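Local coordinates for soluble lytic transglycosylase B3 (Pseudomonas aeruginosa, PDB 5ANZ), which probably cleaves peptidoglycan as a calcium-binding lytic transglycosylase that takes part in turnover of the bacterial cell wall, at residues 98-103 with 332-337. Residues are numbered along the deposited sequence; the frame is centred on the assembly and turned at random.
Sequences KYLEGA and YALAVG
Tyr99 O accepts a hydrogen bond from the backbone N-H of Ala103, with N and O 2.9 Å apart, a helical bond that ties together two residues facing Ala335. Within the lysozyme-like transglycosylase domain, this is a helix-helix packing interface: helix 96-103 and helix 330-343 run in broadly the same direction, their local axes 9.8 Å apart and crossing at -37°. The example illustrates how one methyl, that of Ala335, is met by three side chains of the other helix, those of Tyr99, Leu100 and Ala103. Ala335 presents its methyl to the partner helix, where Ala103 CB meets Ala335 CB at 3.7 Å and Leu100 CD2 lies 3.8 Å from Ala335 CB. The third neighbour is the ring of Tyr99, whose CE2 stands 4.0 Å from Ala335 CB. With CG anti to the backbone N (chi1 175°), Tyr99 extends toward the partner helix and brings its phenol end to the backbone of Tyr332, OH lying 3.7 Å from Tyr332 CA. That is a van der Waals approach, with no hydrogen bond joining the two segments, and the two tyrosine side chains cross obliquely.

The bond from CA to CB of Tyr332 points away from helix 96-103, although CB still touches the phenol oxygen of Tyr99; its side chain also packs on Tyr326, a residue that binds N-acetylglucosamine in another structure of this protein. Val336 CG2, one turn later, covers one face of the Tyr332 ring toward its rim, and a weak hydrogen bond connects the hydroxyl to Glu144 OE2. Met143 of helix 134-145 touches both Tyr99 and Ala335, so that this helix packs against both segments. On the other flank, Leu100 also touches Trp353, while its side chain crosses that of Leu334 at about a right angle, and the methyls CD1 of Leu100 and CD2 of Leu334 meet at 4.0 Å.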
loop_
_atom_site.group_PDB
_atom_site.type_symbol
_atom_site.label_atom_id
_atom_site.label_comp_id
_atom_site.label_asym_id
_atom_site.label_seq_id
_atom_site.Cartn_x
_atom_site.Cartn_y
_atom_site.Cartn_z
ATOM N N LYS A 98 -1.112 -10.880 12.096
ATOM C CA LYS A 98 -1.776 -9.933 12.998
ATOM C C LYS A 98 -2.230 -8.702 12.229
ATOM O O LYS A 98 -3.319 -8.175 12.471
ATOM C CB LYS A 98 -0.868 -9.535 14.168
ATOM C CG LYS A 98 -1.034 -10.456 15.383
ATOM C CD LYS A 98 -0.063 -10.133 16.512
ATOM C CE LYS A 98 -0.294 -11.049 17.717
ATOM N NZ LYS A 98 0.729 -10.873 18.792
ATOM N N TYR A 99 -1.404 -8.252 11.290
ATOM C CA TYR A 99 -1.829 -7.179 10.400
ATOM C C TYR A 99 -3.122 -7.541 9.679
ATOM O O TYR A 99 -4.076 -6.758 9.647
ATOM C CB TYR A 99 -0.742 -6.873 9.384
ATOM C CG TYR A 99 -1.154 -5.856 8.348
ATOM C CD1 TYR A 99 -1.189 -4.502 8.651
ATOM C CD2 TYR A 99 -1.502 -6.245 7.056
ATOM C CE1 TYR A 99 -1.557 -3.565 7.704
ATOM C CE2 TYR A 99 -1.867 -5.312 6.099
ATOM C CZ TYR A 99 -1.891 -3.978 6.427
ATOM O OH TYR A 99 -2.263 -3.043 5.485
ATOM N N LEU A 100 -3.150 -8.742 9.109
ATOM C CA LEU A 100 -4.314 -9.203 8.372
ATOM C C LEU A 100 -5.518 -9.379 9.287
ATOM O O LEU A 100 -6.650 -9.119 8.878
ATOM C CB LEU A 100 -4.016 -10.526 7.656
ATOM C CG LEU A 100 -3.098 -10.397 6.443
ATOM C CD1 LEU A 100 -2.703 -11.774 5.916
ATOM C CD2 LEU A 100 -3.802 -9.577 5.367
ATOM N N GLU A 101 -5.274 -9.834 10.512
ATOM C CA GLU A 101 -6.362 -10.037 11.465
ATOM C C GLU A 101 -7.053 -8.706 11.755
ATOM O O GLU A 101 -8.276 -8.649 11.897
ATOM C CB GLU A 101 -5.848 -10.666 12.764
ATOM C CG GLU A 101 -6.938 -11.221 13.659
ATOM C CD GLU A 101 -6.397 -11.782 14.961
ATOM O OE1 GLU A 101 -5.436 -11.203 15.511
ATOM O OE2 GLU A 101 -6.932 -12.806 15.432
ATOM N N GLY A 102 -6.261 -7.640 11.835
ATOM C CA GLY A 102 -6.791 -6.297 12.008
ATOM C C GLY A 102 -7.497 -5.774 10.762
ATOM O O GLY A 102 -8.596 -5.214 10.840
ATOM N N ALA A 103 -6.864 -5.947 9.605
ATOM C CA ALA A 103 -7.440 -5.484 8.338
ATOM C C ALA A 103 -8.780 -6.158 8.023
ATOM O O ALA A 103 -9.705 -5.524 7.497
ATOM C CB ALA A 103 -6.449 -5.728 7.190
ATOM N N TYR A 332 -0.299 -5.144 2.469
ATOM C CA TYR A 332 -1.435 -4.284 2.134
ATOM C C TYR A 332 -2.246 -4.846 0.989
ATOM O O TYR A 332 -3.472 -4.929 1.056
ATOM C CB TYR A 332 -0.940 -2.887 1.770
ATOM C CG TYR A 332 -2.012 -1.989 1.166
ATOM C CD1 TYR A 332 -2.268 -1.999 -0.200
ATOM C CD2 TYR A 332 -2.736 -1.103 1.954
ATOM C CE1 TYR A 332 -3.223 -1.159 -0.764
ATOM C CE2 TYR A 332 -3.697 -0.265 1.398
ATOM C CZ TYR A 332 -3.937 -0.309 0.040
ATOM O OH TYR A 332 -4.875 0.529 -0.532
ATOM N N ALA A 333 -1.567 -5.240 -0.085
ATOM C CA ALA A 333 -2.296 -5.704 -1.260
ATOM C C ALA A 333 -2.994 -7.030 -0.966
ATOM O O ALA A 333 -4.113 -7.248 -1.421
ATOM C CB ALA A 333 -1.359 -5.821 -2.471
ATOM N N LEU A 334 -2.370 -7.888 -0.157
ATOM C CA LEU A 334 -3.040 -9.125 0.256
ATOM C C LEU A 334 -4.295 -8.808 1.076
ATOM O O LEU A 334 -5.366 -9.413 0.849
ATOM C CB LEU A 334 -2.067 -10.009 1.051
ATOM C CG LEU A 334 -2.587 -11.377 1.486
ATOM C CD1 LEU A 334 -3.094 -12.180 0.303
ATOM C CD2 LEU A 334 -1.439 -12.111 2.184
ATOM N N ALA A 335 -4.184 -7.831 1.981
ATOM C CA ALA A 335 -5.331 -7.411 2.799
ATOM C C ALA A 335 -6.458 -6.895 1.924
ATOM O O ALA A 335 -7.623 -7.243 2.126
ATOM C CB ALA A 335 -4.934 -6.339 3.817
ATOM N N VAL A 336 -6.130 -6.029 0.965
ATOM C CA VAL A 336 -7.164 -5.546 0.052
ATOM C C VAL A 336 -7.879 -6.678 -0.679
ATOM O O VAL A 336 -9.098 -6.701 -0.749
ATOM C CB VAL A 336 -6.570 -4.568 -0.977
ATOM C CG1 VAL A 336 -7.586 -4.247 -2.062
ATOM C CG2 VAL A 336 -6.138 -3.296 -0.266
ATOM N N GLY A 337 -7.123 -7.618 -1.234
ATOM C CA GLY A 337 -7.740 -8.717 -1.962
ATOM C C GLY A 337 -8.633 -9.576 -1.079
ATOM O O GLY A 337 -9.757 -9.915 -1.447
#